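Local coordinates for protein her-1 (Caenorhabditis elegans, PDB 1SZH) that dictates male development, inhibiting TRA-2A and probably acting directly as a secreted signal in sex determination, at residues I68-F79 and E91-T99. The protein carries 2 engineered substitutions. Residues are numbered along the deposited sequence; the frame is centred on the assembly and turned at random.
Sequences INLDDSVCCSVF and ENRCKNLMT. With ACT (acetate ion), chain C.
Met-98 is the bump of this contact, filling a hollow lined by Ile-68, Asp-72, Ser-73 and Cys-76. Its chain is folded at both chi2 (-72°) and chi3 (-77°), which curls the methyl end into the notch where Ile-68 CG2 and Asp-72 CB come together: Met-98 CE lies 3.5 Å from Asp-72 CB. The root of the same side chain sits on Ser-73, CB to CB at 3.6 Å, while Met-98 CG abuts the sulfur of Cys-76. Beside it, the Thr-99 methyl rests against Ser-73 CB, and Thr-99 CG2 is 4.0 Å from Leu-70 CD1. Segment 70-79 belongs to the extended 3-10 helix of HER-1, its i to i+3 backbone bonds running from Asn-69 O onward, and the Cys-76 to Cys-94 disulfide (SG to SG 2.2 Å) ties it to helix 85-97. Cys-94 SG makes a sulfur-aromatic contact at the edge of the Phe-79 ring, 75° off the ring normal and 3.8 Å from Phe-79 CE1; Phe-126 of helix 120-134 meets the same ring. Farther along, Glu-91 lays its extended chain over the backbone of Cys-76 and Ser-77, Glu-91 CG 3.5 Å from Cys-76 O, and Glu-91 OE2 is salt-bridged to Lys-95 NZ, which meets it on the anti side. One water links Lys-95 NZ to Ser-77 OG; another donates to Asn-69 O and Met-98 O. The Asp-72 carboxylate is salt-bridged to Arg-130 and Arg-133, one through each oxygen.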
ATOM      1  N   ILE A  68      -5.145  -2.080  -4.430  1.00 15.73           N
ATOM      2  CA  ILE A  68      -4.226  -3.099  -3.914  1.00 15.42           C
ATOM      3  C   ILE A  68      -4.651  -3.398  -2.492  1.00 14.62           C
ATOM      4  O   ILE A  68      -4.858  -2.479  -1.687  1.00 15.38           O
ATOM      5  CB  ILE A  68      -2.760  -2.645  -3.917  1.00 18.24           C
ATOM      6  CG1 ILE A  68      -2.262  -2.582  -5.368  1.00 22.01           C
ATOM      7  CG2 ILE A  68      -1.896  -3.662  -3.120  1.00 17.59           C
ATOM      8  CD1 ILE A  68      -0.880  -1.996  -5.502  1.00 30.61           C
ATOM      9  N   ASN A  69      -4.788  -4.683  -2.172  1.00 14.15           N
ATOM     10  CA  ASN A  69      -5.202  -5.089  -0.851  1.00 16.25           C
ATOM     11  C   ASN A  69      -4.204  -4.579   0.201  1.00 15.14           C
ATOM     12  O   ASN A  69      -2.985  -4.743   0.049  1.00 14.41           O
ATOM     13  CB  ASN A  69      -5.290  -6.619  -0.786  1.00 16.53           C
ATOM     14  CG  ASN A  69      -6.065  -7.113   0.427  1.00 19.45           C
ATOM     15  OD1 ASN A  69      -7.165  -7.685   0.296  1.00 25.82           O
ATOM     16  ND2 ASN A  69      -5.513  -6.909   1.603  1.00 21.01           N
ATOM     17  N   LEU A  70      -4.713  -3.948   1.253  1.00 17.19           N
ATOM     18  CA  LEU A  70      -3.846  -3.440   2.304  1.00 16.03           C
ATOM     19  C   LEU A  70      -2.876  -4.478   2.879  1.00 17.98           C
ATOM     20  O   LEU A  70      -1.729  -4.142   3.213  1.00 18.19           O
ATOM     21  CB  LEU A  70      -4.687  -2.839   3.442  1.00 17.19           C
ATOM     22  CG  LEU A  70      -3.900  -2.206   4.598  1.00 16.80           C
ATOM     23  CD1 LEU A  70      -3.026  -1.046   4.108  1.00 20.50           C
ATOM     24  CD2 LEU A  70      -4.918  -1.716   5.642  1.00 23.57           C
ATOM     25  N   ASP A  71      -3.314  -5.734   2.966  1.00 18.89           N
ATOM     26  CA  ASP A  71      -2.482  -6.794   3.509  1.00 19.78           C
ATOM     27  C   ASP A  71      -1.214  -7.043   2.718  1.00 19.42           C
ATOM     28  O   ASP A  71      -0.247  -7.563   3.264  1.00 20.64           O
ATOM     29  CB  ASP A  71      -3.249  -8.121   3.610  1.00 26.38           C
ATOM     30  CG  ASP A  71      -4.438  -8.043   4.540  1.00 38.22           C
ATOM     31  OD1 ASP A  71      -4.322  -7.402   5.606  1.00 37.78           O
ATOM     32  OD2 ASP A  71      -5.484  -8.640   4.203  1.00 49.17           O
ATOM     33  N   ASP A  72      -1.202  -6.686   1.439  1.00 16.36           N
ATOM     34  CA  ASP A  72      -0.004  -6.896   0.637  1.00 15.31           C
ATOM     35  C   ASP A  72       1.180  -6.036   1.101  1.00 18.60           C
ATOM     36  O   ASP A  72       2.330  -6.300   0.729  1.00 17.84           O
ATOM     37  CB  ASP A  72      -0.278  -6.597  -0.848  1.00 15.44           C
ATOM     38  CG  ASP A  72      -1.180  -7.633  -1.513  1.00 19.82           C
ATOM     39  OD1 ASP A  72      -1.670  -8.552  -0.823  1.00 19.35           O
ATOM     40  OD2 ASP A  72      -1.411  -7.501  -2.737  1.00 16.44           O
ATOM     41  N   SER A  73       0.931  -5.029   1.933  1.00 18.40           N
ATOM     42  CA  SER A  73       2.044  -4.199   2.371  1.00 19.50           C
ATOM     43  C   SER A  73       3.048  -4.998   3.202  1.00 20.59           C
ATOM     44  O   SER A  73       4.223  -4.630   3.276  1.00 20.58           O
ATOM     45  CB  SER A  73       1.544  -2.982   3.158  1.00 18.35           C
ATOM     46  OG  SER A  73       0.859  -3.376   4.340  1.00 21.55           O
ATOM     47  N   VAL A  74       2.610  -6.102   3.801  1.00 18.10           N
ATOM     48  CA  VAL A  74       3.533  -6.908   4.608  1.00 17.51           C
ATOM     49  C   VAL A  74       4.619  -7.549   3.732  1.00 18.66           C
ATOM     50  O   VAL A  74       5.705  -7.877   4.206  1.00 20.97           O
ATOM     51  CB  VAL A  74       2.775  -8.006   5.393  1.00 23.42           C
ATOM     52  CG1 VAL A  74       1.638  -7.395   6.221  1.00 27.55           C
ATOM     53  CG2 VAL A  74       2.246  -9.036   4.447  1.00 33.60           C
ATOM     54  N   CYS A  75       4.342  -7.688   2.445  1.00 14.97           N
ATOM     55  CA  CYS A  75       5.300  -8.293   1.515  1.00 14.43           C
ATOM     56  C   CYS A  75       6.542  -7.427   1.314  1.00 17.72           C
ATOM     57  O   CYS A  75       7.610  -7.891   0.897  1.00 16.55           O
ATOM     58  CB  CYS A  75       4.622  -8.532   0.171  1.00 14.70           C
ATOM     59  SG  CYS A  75       3.193  -9.630   0.242  1.00 18.22           S
ATOM     60  N   CYS A  76       6.402  -6.146   1.611  1.00 17.36           N
ATOM     61  CA  CYS A  76       7.501  -5.206   1.444  1.00 17.85           C
ATOM     62  C   CYS A  76       8.760  -5.559   2.248  1.00 19.04           C
ATOM     63  O   CYS A  76       9.862  -5.150   1.878  1.00 17.43           O
ATOM     64  CB  CYS A  76       7.036  -3.821   1.881  1.00 15.29           C
ATOM     65  SG  CYS A  76       5.816  -3.046   0.836  1.00 20.03           S
ATOM     66  N   SER A  77       8.591  -6.295   3.341  1.00 18.68           N
ATOM     67  CA  SER A  77       9.707  -6.654   4.196  1.00 21.88           C
ATOM     68  C   SER A  77      10.791  -7.407   3.461  1.00 21.88           C
ATOM     69  O   SER A  77      11.952  -7.392   3.880  1.00 20.48           O
ATOM     70  CB  SER A  77       9.216  -7.495   5.378  1.00 26.20           C
ATOM     71  OG  SER A  77       8.369  -6.704   6.191  1.00 31.10           O
ATOM     72  N   VAL A  78      10.434  -8.040   2.350  1.00 18.19           N
ATOM     73  CA  VAL A  78      11.443  -8.815   1.633  1.00 21.82           C
ATOM     74  C   VAL A  78      12.592  -7.989   1.077  1.00 22.89           C
ATOM     75  O   VAL A  78      13.696  -8.489   0.911  1.00 21.96           O
ATOM     76  CB  VAL A  78      10.842  -9.641   0.477  1.00 22.15           C
ATOM     77  CG1 VAL A  78      10.518  -8.772  -0.729  1.00 24.41           C
ATOM     78  CG2 VAL A  78      11.814 -10.740   0.092  1.00 27.82           C
ATOM     79  N   PHE A  79      12.355  -6.713   0.800  1.00 18.53           N
ATOM     80  CA  PHE A  79      13.408  -5.896   0.221  1.00 15.31           C
ATOM     81  C   PHE A  79      14.557  -5.607   1.159  1.00 20.70           C
ATOM     82  O   PHE A  79      15.665  -5.321   0.705  1.00 24.46           O
ATOM     83  CB  PHE A  79      12.809  -4.611  -0.319  1.00 17.57           C
ATOM     84  CG  PHE A  79      11.903  -4.834  -1.479  1.00 14.92           C
ATOM     85  CD1 PHE A  79      10.524  -4.621  -1.349  1.00 15.09           C
ATOM     86  CD2 PHE A  79      12.408  -5.323  -2.685  1.00 17.40           C
ATOM     87  CE1 PHE A  79       9.669  -4.891  -2.414  1.00 13.59           C
ATOM     88  CE2 PHE A  79      11.563  -5.594  -3.756  1.00 16.20           C
ATOM     89  CZ  PHE A  79      10.186  -5.382  -3.620  1.00 16.11           C
ATOM     90  N   GLU A  91      12.627  -1.008   1.027  1.00 14.22           N
ATOM     91  CA  GLU A  91      11.616  -1.631   1.889  1.00 12.63           C
ATOM     92  C   GLU A  91      10.689  -0.555   2.468  1.00 15.20           C
ATOM     93  O   GLU A  91       9.449  -0.685   2.425  1.00 15.12           O
ATOM     94  CB  GLU A  91      12.280  -2.404   3.037  1.00 16.68           C
ATOM     95  CG  GLU A  91      11.304  -2.859   4.120  1.00 16.54           C
ATOM     96  CD  GLU A  91      11.971  -3.669   5.203  1.00 23.45           C
ATOM     97  OE1 GLU A  91      13.208  -3.823   5.147  1.00 23.37           O
ATOM     98  OE2 GLU A  91      11.256  -4.150   6.106  1.00 22.98           O
ATOM     99  N   ASN A  92      11.287   0.520   2.980  1.00 14.54           N
ATOM    100  CA  ASN A  92      10.496   1.606   3.565  1.00 15.32           C
ATOM    101  C   ASN A  92       9.655   2.347   2.529  1.00 14.18           C
ATOM    102  O   ASN A  92       8.515   2.712   2.821  1.00 16.66           O
ATOM    103  CB  ASN A  92      11.405   2.574   4.327  1.00 18.38           C
ATOM    104  CG  ASN A  92      11.973   1.946   5.594  1.00 29.53           C
ATOM    105  OD1 ASN A  92      11.342   1.075   6.202  1.00 30.70           O
ATOM    106  ND2 ASN A  92      13.154   2.393   6.006  1.00 31.80           N
ATOM    107  N   ARG A  93      10.208   2.550   1.334  1.00 14.28           N
ATOM    108  CA  ARG A  93       9.500   3.211   0.245  1.00 14.38           C
ATOM    109  C   ARG A  93       8.292   2.326  -0.089  1.00 14.67           C
ATOM    110  O   ARG A  93       7.179   2.814  -0.250  1.00 14.86           O
ATOM    111  CB  ARG A  93      10.439   3.340  -0.964  1.00 16.76           C
ATOM    112  CG  ARG A  93       9.783   3.488  -2.352  1.00 24.27           C
ATOM    113  CD  ARG A  93       9.417   4.912  -2.719  1.00 32.01           C
ATOM    114  NE  ARG A  93      10.509   5.886  -2.639  1.00 23.13           N
ATOM    115  CZ  ARG A  93      11.291   6.277  -3.652  1.00 24.97           C
ATOM    116  NH1 ARG A  93      11.152   5.777  -4.871  1.00 24.52           N
ATOM    117  NH2 ARG A  93      12.179   7.248  -3.450  1.00 23.32           N
ATOM    118  N   CYS A  94       8.525   1.017  -0.192  1.00 13.52           N
ATOM    119  CA  CYS A  94       7.446   0.075  -0.495  1.00 13.48           C
ATOM    120  C   CYS A  94       6.357   0.139   0.584  1.00 13.96           C
ATOM    121  O   CYS A  94       5.172   0.245   0.269  1.00 13.11           O
ATOM    122  CB  CYS A  94       8.052  -1.334  -0.575  1.00 13.09           C
ATOM    123  SG  CYS A  94       6.942  -2.676  -1.050  1.00 17.23           S
ATOM    124  N   LYS A  95       6.751   0.108   1.854  1.00 12.74           N
ATOM    125  CA  LYS A  95       5.745   0.138   2.916  1.00 13.80           C
ATOM    126  C   LYS A  95       4.903   1.410   2.842  1.00 14.33           C
ATOM    127  O   LYS A  95       3.675   1.364   3.042  1.00 16.12           O
ATOM    128  CB  LYS A  95       6.404   0.021   4.283  1.00 18.17           C
ATOM    129  CG  LYS A  95       7.031  -1.344   4.543  1.00 21.47           C
ATOM    130  CD  LYS A  95       7.722  -1.378   5.908  1.00 22.68           C
ATOM    131  CE  LYS A  95       8.202  -2.786   6.245  1.00 25.49           C
ATOM    132  NZ  LYS A  95       8.910  -2.760   7.563  1.00 32.62           N
ATOM    133  N   ASN A  96       5.548   2.541   2.554  1.00 13.92           N
ATOM    134  CA  ASN A  96       4.812   3.796   2.452  1.00 14.78           C
ATOM    135  C   ASN A  96       3.865   3.762   1.248  1.00 13.25           C
ATOM    136  O   ASN A  96       2.699   4.095   1.382  1.00 14.71           O
ATOM    137  CB  ASN A  96       5.778   4.979   2.335  1.00 16.36           C
ATOM    138  CG  ASN A  96       6.397   5.353   3.675  1.00 27.16           C
ATOM    139  OD1 ASN A  96       5.751   5.230   4.723  1.00 32.40           O
ATOM    140  ND2 ASN A  96       7.640   5.823   3.647  1.00 30.68           N
ATOM    141  N   LEU A  97       4.360   3.351   0.089  1.00 12.51           N
ATOM    142  CA  LEU A  97       3.507   3.292  -1.099  1.00 12.12           C
ATOM    143  C   LEU A  97       2.331   2.357  -0.894  1.00 13.25           C
ATOM    144  O   LEU A  97       1.193   2.691  -1.239  1.00 14.31           O
ATOM    145  CB  LEU A  97       4.314   2.796  -2.315  1.00 13.41           C
ATOM    146  CG  LEU A  97       5.344   3.767  -2.888  1.00 14.16           C
ATOM    147  CD1 LEU A  97       6.316   3.011  -3.817  1.00 16.31           C
ATOM    148  CD2 LEU A  97       4.620   4.872  -3.622  1.00 16.83           C
ATOM    149  N   MET A  98       2.600   1.187  -0.332  1.00 12.34           N
ATOM    150  CA  MET A  98       1.553   0.176  -0.185  1.00 11.64           C
ATOM    151  C   MET A  98       0.516   0.474   0.870  1.00 14.26           C
ATOM    152  O   MET A  98      -0.450  -0.275   1.013  1.00 16.27           O
ATOM    153  CB  MET A  98       2.196  -1.198   0.065  1.00 12.12           C
ATOM    154  CG  MET A  98       3.073  -1.678  -1.116  1.00 14.36           C
ATOM    155  SD  MET A  98       2.116  -2.180  -2.590  1.00 15.62           S
ATOM    156  CE  MET A  98       1.512  -3.813  -2.069  1.00 15.29           C
ATOM    157  N   THR A  99       0.711   1.555   1.621  1.00 13.76           N
ATOM    158  CA  THR A  99      -0.280   1.945   2.616  1.00 13.20           C
ATOM    159  C   THR A  99      -0.873   3.337   2.286  1.00 14.17           C
ATOM    160  O   THR A  99      -1.544   3.937   3.122  1.00 14.64           O
ATOM    161  CB  THR A  99       0.316   1.947   4.057  1.00 15.25           C
ATOM    162  OG1 THR A  99       1.509   2.743   4.085  1.00 15.09           O
ATOM    163  CG2 THR A  99       0.641   0.523   4.508  1.00 17.65           C
TER
HETATM  164  C   ACT C 315      12.600   7.708  -0.218  1.00 33.06           C
HETATM  165  O   ACT C 315      11.371   7.237  -0.229  1.00 37.36           O
HETATM  166  OXT ACT C 315      13.581   7.248   0.470  1.00 36.34           O
HETATM  167  CH3 ACT C 315      13.001   8.870  -1.060  1.00 33.29           C
HETATM  168  O   HOH W   1      -1.016  -2.650  -0.128  1.00 23.49           O
HETATM  169  O   HOH W   2       9.037  -5.383   8.612  1.00 38.54           O